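Local coordinates for protein aldehyde dehydrogenase (Burkholderia vietnamiensis, PDB 5KF0) that probably oxidises aldehydes to carboxylic acids with a nicotinamide adenine dinucleotide coenzyme as electron acceptor, and is held here with bound NADPH, at residues A[10-16]-A[40-46]; A[80-85]-A[113-118]; A[238-243]-A[256-260]; A[278-282]-A[313-317]; A[401-405]-A[426-430]. One frame throughout, in Å; residues are numbered along the deposited sequence. Where two conformers were deposited one is given.

Interaction 1: residues A[10-16]-A[40-46]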
# COMPACT_ATOMS: atom_id res chain seq x y z
N LEU A 10 26.80 18.39 31.95
CA LEU A 10 27.72 18.61 30.83
C LEU A 10 29.15 18.34 31.27
O LEU A 10 29.62 18.88 32.28
CB LEU A 10 27.59 20.04 30.30
CG LEU A 10 28.25 20.38 28.96
CD1 LEU A 10 27.64 19.56 27.83
CD2 LEU A 10 28.14 21.87 28.65
N LYS A 11 29.85 17.47 30.54
CA LYS A 11 31.20 17.10 30.91
C LYS A 11 32.21 18.16 30.45
O LYS A 11 31.94 18.95 29.53
CB LYS A 11 31.54 15.73 30.33
CG LYS A 11 30.65 14.61 30.86
CD LYS A 11 31.15 13.22 30.46
CE LYS A 11 30.62 12.78 29.10
NZ LYS A 11 31.16 11.44 28.68
N ASP A 12 33.37 18.17 31.11
CA ASP A 12 34.44 19.09 30.72
C ASP A 12 35.04 18.71 29.38
O ASP A 12 35.53 19.59 28.66
CB ASP A 12 35.55 19.09 31.77
CG ASP A 12 35.18 19.84 33.02
OD1 ASP A 12 34.18 20.59 33.01
OD2 ASP A 12 35.91 19.70 34.02
N THR A 13 35.04 17.42 29.04
CA THR A 13 35.52 16.92 27.76
C THR A 13 34.61 15.80 27.28
O THR A 13 33.97 15.11 28.09
CB THR A 13 36.96 16.38 27.84
OG1 THR A 13 36.98 15.19 28.64
CG2 THR A 13 37.92 17.41 28.45
N TYR A 14 34.58 15.61 25.96
CA TYR A 14 33.85 14.52 25.31
C TYR A 14 34.77 13.82 24.31
O TYR A 14 35.59 14.47 23.65
CB TYR A 14 32.59 15.02 24.56
CG TYR A 14 31.47 15.41 25.50
CD1 TYR A 14 30.43 14.53 25.79
CD2 TYR A 14 31.46 16.66 26.12
CE1 TYR A 14 29.41 14.89 26.66
CE2 TYR A 14 30.45 17.02 26.99
CZ TYR A 14 29.43 16.13 27.25
OH TYR A 14 28.43 16.50 28.12
N PRO A 15 34.64 12.50 24.18
CA PRO A 15 35.34 11.79 23.11
C PRO A 15 34.54 11.85 21.82
O PRO A 15 33.38 12.28 21.80
CB PRO A 15 35.38 10.35 23.64
CG PRO A 15 34.03 10.22 24.34
CD PRO A 15 33.72 11.61 24.91
N TYR A 16 35.16 11.41 20.73
CA TYR A 16 34.35 11.04 19.57
C TYR A 16 34.16 9.54 19.57
O TYR A 16 34.75 8.81 20.37
CB TYR A 16 34.93 11.55 18.24
CG TYR A 16 36.33 11.14 17.82
CD1 TYR A 16 36.67 9.80 17.60
CD2 TYR A 16 37.30 12.11 17.56
CE1 TYR A 16 37.95 9.45 17.18
CE2 TYR A 16 38.57 11.76 17.15
CZ TYR A 16 38.89 10.43 16.96
OH TYR A 16 40.16 10.07 16.55
N ALA A 40 32.31 26.11 26.92
CA ALA A 40 31.52 25.25 27.80
C ALA A 40 32.09 23.85 27.93
O ALA A 40 31.98 23.24 29.00
CB ALA A 40 30.07 25.17 27.29
N THR A 41 32.69 23.32 26.87
CA THR A 41 33.28 21.99 26.90
C THR A 41 34.24 21.90 25.73
O THR A 41 34.23 22.74 24.83
CB THR A 41 32.21 20.89 26.84
OG1 THR A 41 32.83 19.60 27.02
CG2 THR A 41 31.48 20.91 25.50
N ARG A 42 35.07 20.86 25.74
CA ARG A 42 36.01 20.59 24.66
C ARG A 42 35.80 19.16 24.20
O ARG A 42 35.66 18.26 25.02
CB ARG A 42 37.46 20.83 25.11
CG ARG A 42 37.72 22.28 25.46
CD ARG A 42 39.17 22.54 25.83
NE ARG A 42 39.41 23.98 25.99
CZ ARG A 42 39.12 24.66 27.10
NH1 ARG A 42 38.58 24.03 28.14
NH2 ARG A 42 39.36 25.96 27.17
N VAL A 43 35.74 18.95 22.89
CA VAL A 43 35.46 17.62 22.38
C VAL A 43 36.57 17.21 21.42
O VAL A 43 37.30 18.04 20.86
CB VAL A 43 34.07 17.52 21.70
CG1 VAL A 43 33.02 18.29 22.50
CG2 VAL A 43 34.13 17.98 20.27
N ALA A 44 36.71 15.90 21.24
CA ALA A 44 37.72 15.36 20.34
C ALA A 44 37.37 15.67 18.89
O ALA A 44 36.25 15.42 18.44
CB ALA A 44 37.87 13.85 20.56
N LEU A 45 38.35 16.19 18.15
CA LEU A 45 38.20 16.54 16.74
C LEU A 45 38.78 15.41 15.90
O LEU A 45 39.96 15.06 16.06
CB LEU A 45 38.91 17.86 16.45
CG LEU A 45 38.77 18.43 15.05
CD1 LEU A 45 37.32 18.90 14.81
CD2 LEU A 45 39.77 19.55 14.84
N ALA A 46 37.98 14.85 15.00
CA ALA A 46 38.44 13.76 14.15
C ALA A 46 39.22 14.29 12.95
O ALA A 46 38.74 15.19 12.25
CB ALA A 46 37.25 12.93 13.67
O HOH W 1 37.84 21.08 28.89
O HOH W 2 41.53 12.20 15.17
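Ala40 opens the second segment with a light apolar touch, its CB lying 4.1 Å from Leu10 CD2. Together with Thr41 it faces Val31 in a classic beta bulge. Thr41 turns toward the 10-16 segment, and its OG1 donates a hydrogen bond to Lys11 O at 2.7 Å; the same OG1 lies 3.4 Å from Tyr14 CD2, at the ring edge. Arg42 brings the regular parallel pairing, with bridges Thr13-Arg42 and Tyr14-Val43 at CA-CA distances of 4.8 and 4.6 Å. Arg42 N donates to Asp12 O (3.2 Å), and Arg42 O accepts from Tyr14 N (3.0 Å) while also receiving a CA-H...O contact from Thr13 CA (3.1 Å). Water 1 joins Asp12 O to Arg42 NH1. Val43 puts CG1 3.9 Å from Tyr14 CB on the shared face. Ala44 N then donates to Tyr14 O (3.0 Å), completing the ladder, and its CB meets Tyr16 CD2 at 3.5 Å. Beyond the strand, Ala46 CB makes an off-centre CH-pi contact, 4.3 Å from the Tyr16 ring centroid. The pair forms the middle of a four-stranded mixed sheet: strand 29-32 lies antiparallel beyond 39-43, strand 21-23 antiparallel beyond 13-18, and helix 192-202 packs through Val192 and Leu195 against Tyr14.

Interaction 2: residues A[80-85]-A[113-118]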
# COMPACT_ATOMS: atom_id res chain seq x y z
N CYS A 80 17.50 3.44 22.97
CA CYS A 80 17.72 4.87 22.81
C CYS A 80 16.56 5.68 23.38
O CYS A 80 16.77 6.63 24.13
CB CYS A 80 17.91 5.21 21.33
SG CYS A 80 19.46 4.56 20.65
N VAL A 81 15.32 5.32 23.01
CA VAL A 81 14.14 6.02 23.52
C VAL A 81 14.15 6.05 25.05
O VAL A 81 13.95 7.10 25.67
CB VAL A 81 12.85 5.38 23.00
CG1 VAL A 81 11.63 5.94 23.74
CG2 VAL A 81 12.72 5.60 21.51
N ALA A 82 14.38 4.89 25.67
CA ALA A 82 14.36 4.82 27.12
C ALA A 82 15.45 5.69 27.74
O ALA A 82 15.21 6.37 28.75
CB ALA A 82 14.53 3.37 27.58
N ARG A 83 16.65 5.68 27.15
CA ARG A 83 17.75 6.43 27.74
C ARG A 83 17.60 7.93 27.49
O ARG A 83 18.00 8.73 28.35
CB ARG A 83 19.09 5.92 27.19
CG ARG A 83 19.41 4.47 27.60
CD ARG A 83 19.91 4.36 29.06
NE ARG A 83 21.28 4.84 29.15
CZ ARG A 83 21.71 5.79 29.99
NH1 ARG A 83 20.87 6.35 30.85
NH2 ARG A 83 22.98 6.17 29.96
N PHE A 84 17.02 8.33 26.35
CA PHE A 84 16.78 9.75 26.12
C PHE A 84 15.77 10.29 27.12
O PHE A 84 15.90 11.42 27.60
CB PHE A 84 16.30 10.00 24.69
CG PHE A 84 17.30 9.61 23.62
CD1 PHE A 84 18.66 9.52 23.89
CD2 PHE A 84 16.85 9.34 22.33
CE1 PHE A 84 19.57 9.15 22.89
CE2 PHE A 84 17.73 8.98 21.32
CZ PHE A 84 19.09 8.89 21.59
N ARG A 85 14.75 9.49 27.45
CA ARG A 85 13.82 9.89 28.50
C ARG A 85 14.52 10.01 29.84
O ARG A 85 14.27 10.97 30.60
CB ARG A 85 12.67 8.89 28.59
CG ARG A 85 11.71 8.95 27.42
CD ARG A 85 10.72 7.81 27.47
NE ARG A 85 9.66 8.02 26.49
CZ ARG A 85 8.88 7.06 26.02
NH1 ARG A 85 9.04 5.81 26.45
NH2 ARG A 85 7.95 7.34 25.13
N LEU A 113 13.15 14.47 19.53
CA LEU A 113 14.18 13.43 19.38
C LEU A 113 13.62 12.07 19.78
O LEU A 113 13.81 11.07 19.07
CB LEU A 113 15.39 13.78 20.26
CG LEU A 113 16.38 12.65 20.58
CD1 LEU A 113 17.15 12.20 19.33
CD2 LEU A 113 17.36 13.05 21.69
N ILE A 114 12.93 12.02 20.92
CA ILE A 114 12.30 10.79 21.38
C ILE A 114 11.21 10.35 20.41
O ILE A 114 11.12 9.17 20.05
CB ILE A 114 11.76 10.98 22.81
CG1 ILE A 114 12.93 11.13 23.78
CG2 ILE A 114 10.89 9.80 23.21
CD1 ILE A 114 12.56 11.84 25.09
N ASP A 115 10.36 11.30 19.97
CA ASP A 115 9.32 11.00 18.99
C ASP A 115 9.90 10.37 17.73
O ASP A 115 9.37 9.38 17.21
CB ASP A 115 8.55 12.28 18.59
CG ASP A 115 7.62 12.81 19.69
OD1 ASP A 115 7.30 12.09 20.66
OD2 ASP A 115 7.19 13.98 19.55
N THR A 116 10.99 10.95 17.22
CA THR A 116 11.58 10.46 15.97
C THR A 116 12.12 9.04 16.13
O THR A 116 11.89 8.18 15.27
CB THR A 116 12.68 11.43 15.52
OG1 THR A 116 12.09 12.72 15.28
CG2 THR A 116 13.39 10.95 14.25
N PHE A 117 12.82 8.76 17.23
CA PHE A 117 13.27 7.39 17.47
C PHE A 117 12.11 6.43 17.68
O PHE A 117 12.20 5.26 17.29
CB PHE A 117 14.24 7.34 18.66
CG PHE A 117 15.67 7.58 18.26
CD1 PHE A 117 16.11 8.86 17.92
CD2 PHE A 117 16.58 6.53 18.23
CE1 PHE A 117 17.44 9.07 17.53
CE2 PHE A 117 17.91 6.74 17.85
CZ PHE A 117 18.33 8.02 17.50
N ARG A 118 11.02 6.89 18.30
CA ARG A 118 9.89 6.00 18.51
C ARG A 118 9.22 5.64 17.18
O ARG A 118 8.83 4.49 16.98
CB ARG A 118 8.88 6.62 19.46
CG ARG A 118 7.72 5.68 19.70
CD ARG A 118 6.89 6.05 20.89
NE ARG A 118 5.99 4.94 21.17
CZ ARG A 118 5.06 4.93 22.11
NH1 ARG A 118 4.89 5.99 22.91
NH2 ARG A 118 4.31 3.86 22.27
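Two helix segments run antiparallel, their axes at 168° and 9.3 Å apart at closest approach, and no hydrogen bond crosses between them; shape does the work. Phe84 and Ile114 are the two main bumps. The ring edge of Phe84 points into the face of Phe117 in a T-shaped pair, centroids 5.1 Å apart and planes at 88°. Leu113 closes over one face of Phe84, with CD2 4.0 Å from the ring centroid. Ile114 fills the hollow between Val81, Phe84 and Arg85: CG2 lies 4.0 Å from Val81 CG1, CG1 3.7 Å from Phe84 CB, and CD1 3.8 Å from Arg85 CG. In return, Val81 CG2 nestles 3.7 Å from Phe117 CB. Cys80 CB abuts Phe117 CD2 at 3.6 Å, its sulfur oblique to that ring. Arg85 NH2 and Arg118 NH1, like charges, come within 4.0 Å, though Arg118 NH2 forms a salt bridge with Asp78 of a second subunit. The arrangement is a close-packed antiparallel helix pair, flanked by helices 164-178 and 192-202 in the part of the aldehyde dehydrogenase fold that carries the coenzyme-binding sheet.

Interaction 3: residues A[238-243]-A[256-260]. With NDP (NADPH dihydro-nicotinamide-adenine-dinucleotide phosphate), chain E.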
# COMPACT_ATOMS: atom_id res chain seq x y z
N SER A 238 22.79 24.29 4.75
CA SER A 238 22.48 25.43 3.90
C SER A 238 22.44 25.03 2.42
O SER A 238 23.18 24.14 1.98
CB SER A 238 23.49 26.55 4.10
OG SER A 238 24.79 26.19 3.65
N PRO A 239 21.58 25.69 1.64
CA PRO A 239 21.54 25.41 0.19
C PRO A 239 22.88 25.60 -0.48
O PRO A 239 23.26 24.79 -1.33
CB PRO A 239 20.49 26.40 -0.34
CG PRO A 239 19.66 26.78 0.83
CD PRO A 239 20.47 26.55 2.10
N ALA A 240 23.62 26.67 -0.14
CA ALA A 240 24.89 26.93 -0.81
C ALA A 240 25.84 25.76 -0.64
O ALA A 240 26.58 25.41 -1.56
CB ALA A 240 25.53 28.21 -0.28
N VAL A 241 25.85 25.14 0.55
CA VAL A 241 26.72 23.99 0.77
C VAL A 241 26.15 22.75 0.09
O VAL A 241 26.87 22.01 -0.59
CB VAL A 241 26.93 23.76 2.27
CG1 VAL A 241 27.63 22.42 2.51
CG2 VAL A 241 27.74 24.91 2.88
N GLY A 242 24.86 22.48 0.31
CA GLY A 242 24.26 21.24 -0.17
C GLY A 242 24.41 21.03 -1.66
O GLY A 242 24.77 19.95 -2.12
N TRP A 243 24.11 22.06 -2.45
CA TRP A 243 24.20 21.90 -3.90
C TRP A 243 25.65 21.75 -4.35
O TRP A 243 25.92 21.05 -5.34
CB TRP A 243 23.52 23.08 -4.61
CG TRP A 243 22.03 23.10 -4.38
CD1 TRP A 243 21.31 24.07 -3.74
CD2 TRP A 243 21.09 22.09 -4.76
NE1 TRP A 243 19.98 23.73 -3.71
CE2 TRP A 243 19.81 22.52 -4.34
CE3 TRP A 243 21.20 20.87 -5.45
CZ2 TRP A 243 18.65 21.76 -4.56
CZ3 TRP A 243 20.05 20.12 -5.67
CH2 TRP A 243 18.79 20.57 -5.23
N LEU A 256 19.26 15.82 -0.02
CA LEU A 256 19.54 17.17 0.47
C LEU A 256 18.33 17.73 1.20
O LEU A 256 17.23 17.74 0.65
CB LEU A 256 19.90 18.12 -0.68
CG LEU A 256 21.12 17.73 -1.52
CD1 LEU A 256 21.28 18.75 -2.65
CD2 LEU A 256 22.39 17.68 -0.66
N GLU A 257 18.54 18.21 2.42
CA GLU A 257 17.51 18.89 3.22
C GLU A 257 18.03 20.30 3.48
O GLU A 257 18.91 20.49 4.33
CB GLU A 257 17.25 18.14 4.53
CG GLU A 257 16.43 16.86 4.35
CD GLU A 257 14.95 17.13 4.20
OE1 GLU A 257 14.51 18.30 4.27
OE2 GLU A 257 14.20 16.14 3.98
N LEU A 258 17.50 21.30 2.77
CA LEU A 258 18.12 22.62 2.78
C LEU A 258 17.18 23.68 3.35
O LEU A 258 16.37 23.38 4.23
CB LEU A 258 18.60 22.98 1.37
CG LEU A 258 19.31 21.80 0.67
CD1 LEU A 258 19.57 22.11 -0.79
CD2 LEU A 258 20.63 21.44 1.38
N GLY A 259 17.29 24.92 2.88
CA GLY A 259 16.61 26.04 3.53
C GLY A 259 15.65 26.79 2.63
O GLY A 259 15.39 26.35 1.50
N GLY A 260 15.13 27.93 3.09
CA GLY A 260 14.19 28.69 2.28
C GLY A 260 13.76 29.95 3.00
O GLY A 260 14.23 30.27 4.10
PA NDP E . 25.79 24.84 7.10
O1A NDP E . 25.52 24.55 5.66
O2A NDP E . 26.70 26.05 7.29
O5B NDP E . 26.44 23.59 7.85
C5B NDP E . 25.66 22.37 7.92
C4B NDP E . 26.59 21.21 8.11
O4B NDP E . 27.38 21.02 6.91
C3B NDP E . 27.61 21.37 9.25
O3B NDP E . 27.88 20.11 9.85
C2B NDP E . 28.85 21.85 8.49
O2B NDP E . 30.10 21.59 9.16
C1B NDP E . 28.74 20.97 7.26
N9A NDP E . 29.54 21.42 6.13
C8A NDP E . 29.62 22.67 5.58
N7A NDP E . 30.39 22.73 4.51
C5A NDP E . 30.84 21.43 4.36
C6A NDP E . 31.69 20.83 3.40
N6A NDP E . 32.28 21.49 2.40
N1A NDP E . 31.92 19.50 3.53
C2A NDP E . 31.36 18.84 4.54
N3A NDP E . 30.55 19.30 5.50
C4A NDP E . 30.33 20.61 5.35
O3 NDP E . 24.41 25.06 7.86
PN NDP E . 24.05 25.50 9.34
O1N NDP E . 24.68 24.56 10.31
O2N NDP E . 24.43 26.95 9.48
O5D NDP E . 22.48 25.33 9.43
C5D NDP E . 21.52 26.26 8.90
C4D NDP E . 21.08 25.78 7.54
O4D NDP E . 20.50 24.45 7.65
C3D NDP E . 20.00 26.67 6.92
O3D NDP E . 20.21 26.91 5.53
C2D NDP E . 18.73 25.87 7.20
O2D NDP E . 17.61 26.15 6.36
C1D NDP E . 19.24 24.45 7.02
N1N NDP E . 18.31 23.54 7.70
C2N NDP E . 17.60 22.60 7.00
C3N NDP E . 16.62 21.86 7.56
C7N NDP E . 15.91 20.78 6.83
O7N NDP E . 15.54 19.79 7.47
N7N NDP E . 15.65 20.94 5.53
C4N NDP E . 16.20 22.14 8.96
C5N NDP E . 17.24 22.92 9.69
C6N NDP E . 18.16 23.61 9.05
P2B NDP E . 30.73 22.64 10.25
O1X NDP E . 29.71 23.68 10.51
O2X NDP E . 31.11 21.75 11.39
O3X NDP E . 31.98 23.21 9.62
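This is an apolar helix-on-strand contact inside a beta-alpha-beta unit, strand 232-236, helix 239-248 and strand 253-257, and it borders the NADPH site. Leu258 and Leu256 bury the largest areas, and both lie over one face of the Trp243 indole: Leu256 CD1 is 3.7 Å from the centroid of the six-membered ring, 23° off its normal, and Leu258 CD1 approaches Trp243 NE1 at 3.4 Å. That NE1 hydrogen-bonds to Asp459 O. Close approach is permitted by Gly242, whose CA lies 4.0 Å from Leu258 CD2; an ideal CB there would come within 2.5 Å of the same CD2. Pro239 CG completes the packing, 3.6 Å from Gly259 N and 4.0 Å from Leu258 CB. Both segments then turn polar atoms to the cofactor. Ser238, the helix N-cap, donates from N (2.9 Å) and OG (2.7 Å) to NDP O1A, placing a phosphate at the helix N-terminus. Across the contact, NDP N7N donates to Glu257 OE1 (3.1 Å) and Leu258 O (2.9 Å). Gly259 leaves room for the ribose, since an ideal CB would stand 2.4 Å from NDP O2D. One segment thus holds the carboxamide nitrogen while the helix start binds phosphate, consistent with the apolar packing keeping these two cofactor-binding groups in their relative positions.

Interaction 4: residues A[278-282]-A[313-317]. With MPD ((4S)-2-methyl-2,4-pentanediol), chain I.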
# COMPACT_ATOMS: atom_id res chain seq x y z
N VAL A 278 -2.24 35.41 14.67
CA VAL A 278 -1.12 36.23 15.12
C VAL A 278 -0.21 35.44 16.05
O VAL A 278 1.02 35.54 15.96
CB VAL A 278 -1.66 37.51 15.78
CG1 VAL A 278 -0.58 38.19 16.63
CG2 VAL A 278 -2.19 38.45 14.70
N ASP A 279 -0.79 34.62 16.94
CA ASP A 279 0.04 33.82 17.84
C ASP A 279 0.91 32.84 17.06
O ASP A 279 2.10 32.68 17.35
CB ASP A 279 -0.83 33.09 18.86
CG ASP A 279 -0.01 32.34 19.89
OD1 ASP A 279 0.67 33.00 20.71
OD2 ASP A 279 -0.04 31.09 19.88
N ARG A 280 0.34 32.20 16.03
CA ARG A 280 1.11 31.23 15.25
C ARG A 280 2.12 31.92 14.34
O ARG A 280 3.22 31.38 14.12
CB ARG A 280 0.16 30.34 14.44
CG ARG A 280 -0.78 29.50 15.33
CD ARG A 280 0.04 28.69 16.31
NE ARG A 280 0.73 27.59 15.64
CZ ARG A 280 1.72 26.88 16.17
NH1 ARG A 280 2.17 27.17 17.40
NH2 ARG A 280 2.26 25.88 15.48
N LEU A 281 1.78 33.09 13.80
CA LEU A 281 2.76 33.85 13.02
C LEU A 281 3.96 34.24 13.87
O LEU A 281 5.12 34.10 13.44
CB LEU A 281 2.11 35.10 12.42
CG LEU A 281 1.06 34.89 11.33
CD1 LEU A 281 0.31 36.19 11.05
CD2 LEU A 281 1.73 34.36 10.06
N ALA A 282 3.72 34.72 15.09
CA ALA A 282 4.81 35.09 15.98
C ALA A 282 5.65 33.87 16.36
O ALA A 282 6.88 33.94 16.37
CB ALA A 282 4.26 35.79 17.22
N LEU A 313 -0.13 41.96 15.42
CA LEU A 313 1.17 41.32 15.28
C LEU A 313 2.29 42.22 15.80
O LEU A 313 3.27 41.73 16.38
CB LEU A 313 1.41 40.93 13.82
CG LEU A 313 2.71 40.19 13.54
CD1 LEU A 313 2.78 38.91 14.37
CD2 LEU A 313 2.81 39.86 12.06
N VAL A 314 2.17 43.54 15.61
CA VAL A 314 3.14 44.46 16.20
C VAL A 314 3.13 44.33 17.71
O VAL A 314 4.19 44.22 18.36
CB VAL A 314 2.85 45.90 15.74
CG1 VAL A 314 3.56 46.92 16.62
CG2 VAL A 314 3.25 46.08 14.28
N ALA A 315 1.94 44.29 18.31
CA ALA A 315 1.86 44.17 19.77
C ALA A 315 2.41 42.83 20.24
O ALA A 315 3.15 42.76 21.24
CB ALA A 315 0.41 44.33 20.23
N LYS A 316 2.07 41.74 19.54
CA LYS A 316 2.57 40.43 19.92
C LYS A 316 4.09 40.37 19.79
O LYS A 316 4.78 39.89 20.70
CB LYS A 316 1.91 39.35 19.06
CG LYS A 316 2.34 37.92 19.39
CD LYS A 316 1.76 37.48 20.72
CE LYS A 316 2.19 36.08 21.09
NZ LYS A 316 1.55 35.66 22.37
N THR A 317 4.63 40.91 18.69
CA THR A 317 6.07 40.87 18.46
C THR A 317 6.81 41.66 19.54
O THR A 317 7.85 41.21 20.05
CB THR A 317 6.40 41.43 17.08
OG1 THR A 317 5.78 40.62 16.08
CG2 THR A 317 7.91 41.47 16.82
C1 MPD I . 5.14 30.88 23.53
C2 MPD I . 5.01 32.37 23.83
O2 MPD I . 6.18 32.78 24.59
CM MPD I . 3.78 32.65 24.68
C3 MPD I . 4.98 33.17 22.53
C4 MPD I . 4.03 32.58 21.50
O4 MPD I . 2.70 32.92 21.81
C5 MPD I . 4.37 33.12 20.12
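Val278 lies at the apolar centre of this pair of helices, which cross at -50° with axes 9.7 Å apart, close to the ridges-into-grooves class built on i, i+4 ridges; Val278 and Ala282 are one such pair. Both helices belong to the alpha/beta layer on the eight-stranded sheet, where Leu281 and Leu313 meet Ile299 of strand 298-302. Val278 CG1 touches Leu313 CA at 3.8 Å and Leu313 CD1 at 4.1 Å. The leucine tip also sits 4.3 Å (CD1) from Leu281 CB. Moving outward, the aliphatic part of Lys316 bridges to the surface: its CB is 3.7 Å from Val278 CG1, and its CG 3.6 Å from Ala282 CB. At the polar edge its ammonium reaches Asp279 in a salt bridge, a weak hydrogen bond of 3.3 Å between Lys316 NZ and Asp279 OD1. An MPD molecule, probably from the crystallisation liquor, joins these charges: its O4 accepts from Lys316 NZ at 3.0 Å and donates to Asp279 OD1 at a very short 2.3 Å.

Interaction 5: residues A[401-405]-A[426-430]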
# COMPACT_ATOMS: atom_id res chain seq x y z
N PHE A 401 -6.30 36.01 -4.16
CA PHE A 401 -5.62 34.82 -3.64
C PHE A 401 -4.55 34.30 -4.60
O PHE A 401 -3.46 33.90 -4.16
CB PHE A 401 -6.65 33.73 -3.32
CG PHE A 401 -6.10 32.59 -2.51
CD1 PHE A 401 -5.81 32.76 -1.16
CD2 PHE A 401 -5.88 31.35 -3.10
CE1 PHE A 401 -5.30 31.70 -0.41
CE2 PHE A 401 -5.37 30.29 -2.35
CZ PHE A 401 -5.08 30.47 -1.01
N ASP A 402 -4.83 34.31 -5.90
CA ASP A 402 -3.84 33.81 -6.86
C ASP A 402 -2.57 34.66 -6.87
O ASP A 402 -1.48 34.14 -7.12
CB ASP A 402 -4.44 33.76 -8.27
CG ASP A 402 -5.10 32.43 -8.59
OD1 ASP A 402 -5.16 31.55 -7.71
OD2 ASP A 402 -5.55 32.28 -9.75
N ASP A 403 -2.70 35.96 -6.60
CA ASP A 403 -1.52 36.82 -6.48
C ASP A 403 -0.70 36.44 -5.26
O ASP A 403 0.54 36.45 -5.31
CB ASP A 403 -1.96 38.28 -6.42
CG ASP A 403 -0.78 39.24 -6.32
OD1 ASP A 403 -0.79 40.09 -5.41
OD2 ASP A 403 0.14 39.17 -7.16
N ALA A 404 -1.36 36.14 -4.13
CA ALA A 404 -0.64 35.66 -2.96
C ALA A 404 0.14 34.39 -3.28
O ALA A 404 1.31 34.25 -2.90
CB ALA A 404 -1.61 35.42 -1.81
N LEU A 405 -0.49 33.46 -4.00
CA LEU A 405 0.19 32.21 -4.34
C LEU A 405 1.41 32.49 -5.22
O LEU A 405 2.49 31.94 -4.99
CB LEU A 405 -0.76 31.24 -5.05
CG LEU A 405 -1.99 30.79 -4.26
CD1 LEU A 405 -2.84 29.84 -5.10
CD2 LEU A 405 -1.61 30.14 -2.94
N HIS A 426 -9.86 27.60 -1.85
CA HIS A 426 -8.52 28.17 -1.74
C HIS A 426 -7.50 27.15 -1.26
O HIS A 426 -6.34 27.17 -1.70
CB HIS A 426 -8.54 29.39 -0.83
CG HIS A 426 -9.11 30.61 -1.49
ND1 HIS A 426 -9.28 31.81 -0.84
CD2 HIS A 426 -9.54 30.81 -2.76
CE1 HIS A 426 -9.80 32.69 -1.67
NE2 HIS A 426 -9.97 32.11 -2.85
N ALA A 427 -7.88 26.26 -0.34
CA ALA A 427 -6.93 25.24 0.11
C ALA A 427 -6.52 24.34 -1.04
O ALA A 427 -5.33 24.02 -1.21
CB ALA A 427 -7.52 24.43 1.27
N GLN A 428 -7.49 23.93 -1.87
CA GLN A 428 -7.20 23.10 -3.04
C GLN A 428 -6.32 23.83 -4.04
O GLN A 428 -5.39 23.26 -4.62
CB GLN A 428 -8.51 22.71 -3.74
CG GLN A 428 -9.49 21.89 -2.91
CD GLN A 428 -10.92 22.04 -3.41
OE1 GLN A 428 -11.24 22.91 -4.23
NE2 GLN A 428 -11.80 21.19 -2.91
N ARG A 429 -6.62 25.12 -4.27
CA ARG A 429 -5.81 25.90 -5.19
C ARG A 429 -4.38 26.02 -4.69
O ARG A 429 -3.42 25.92 -5.48
CB ARG A 429 -6.45 27.29 -5.38
CG ARG A 429 -5.72 28.19 -6.36
CD ARG A 429 -5.82 27.71 -7.79
NE ARG A 429 -5.53 28.80 -8.72
CZ ARG A 429 -5.32 28.66 -10.03
NH1 ARG A 429 -5.35 27.46 -10.60
NH2 ARG A 429 -5.07 29.73 -10.78
N ALA A 430 -4.20 26.23 -3.39
CA ALA A 430 -2.85 26.29 -2.84
C ALA A 430 -2.12 24.96 -3.02
O ALA A 430 -0.93 24.94 -3.35
CB ALA A 430 -2.89 26.67 -1.36
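Phe401 begins the helix with its side chain directed toward segment 426-430, and its ring lies over His426 in an offset stack, centroids 4.0 Å apart and planes at 2°. The overlap extends to the neighbouring methylenes: Phe401 CB is 3.9 Å from the His426 ring centroid, and His426 CB is 3.8 Å from that of Phe401. The ring also brings CE2 within 3.3 Å of His426 O. Next comes Asp402, paired with Arg429 in a bidentate salt bridge, in which NE donates to OD1 (3.0 Å, 172°) and NH2 to OD2 (2.8 Å, 162°). One turn after Phe401, Leu405 closes the contact, CD1 packing 3.6 Å from Arg429 CG and CD2 4.0 Å from Ala430 CB. The axes cross at -31°, 10.9 Å apart, and both helices rest on the sheet through Ile265 and Val419. His426 ND1 is hydrogen-bonded to Asp267 OD1, so the stacked imidazole is also held at its polar end. Stack, two-point ion pair and aliphatic contact thus join the helices at Phe401, Asp402 and Leu405, and the near-linear N-H...O angles make the charged link well directed.

The five contacts follow one another along the chain without nesting, and none touches another. Interaction 1 lies in the small N-terminal sheet, about 23 Å between centres from interaction 2; helix 192-202 packs against both. Interaction 3, the most central, belongs to the six-stranded coenzyme-binding sheet and lies about 27 Å from interactions 2 and 5 and 28 Å from interactions 1 and 4, centre to centre. Interactions 4 and 5 are helix pairs on the eight-stranded sheet, about 23 Å apart, which suits the catalytic domain of this family. Interactions 1 and 5, about 50 Å apart, lie on opposite sides of the chain's centre. The cofactor-binding contact therefore stands between the N-terminal and catalytic portions.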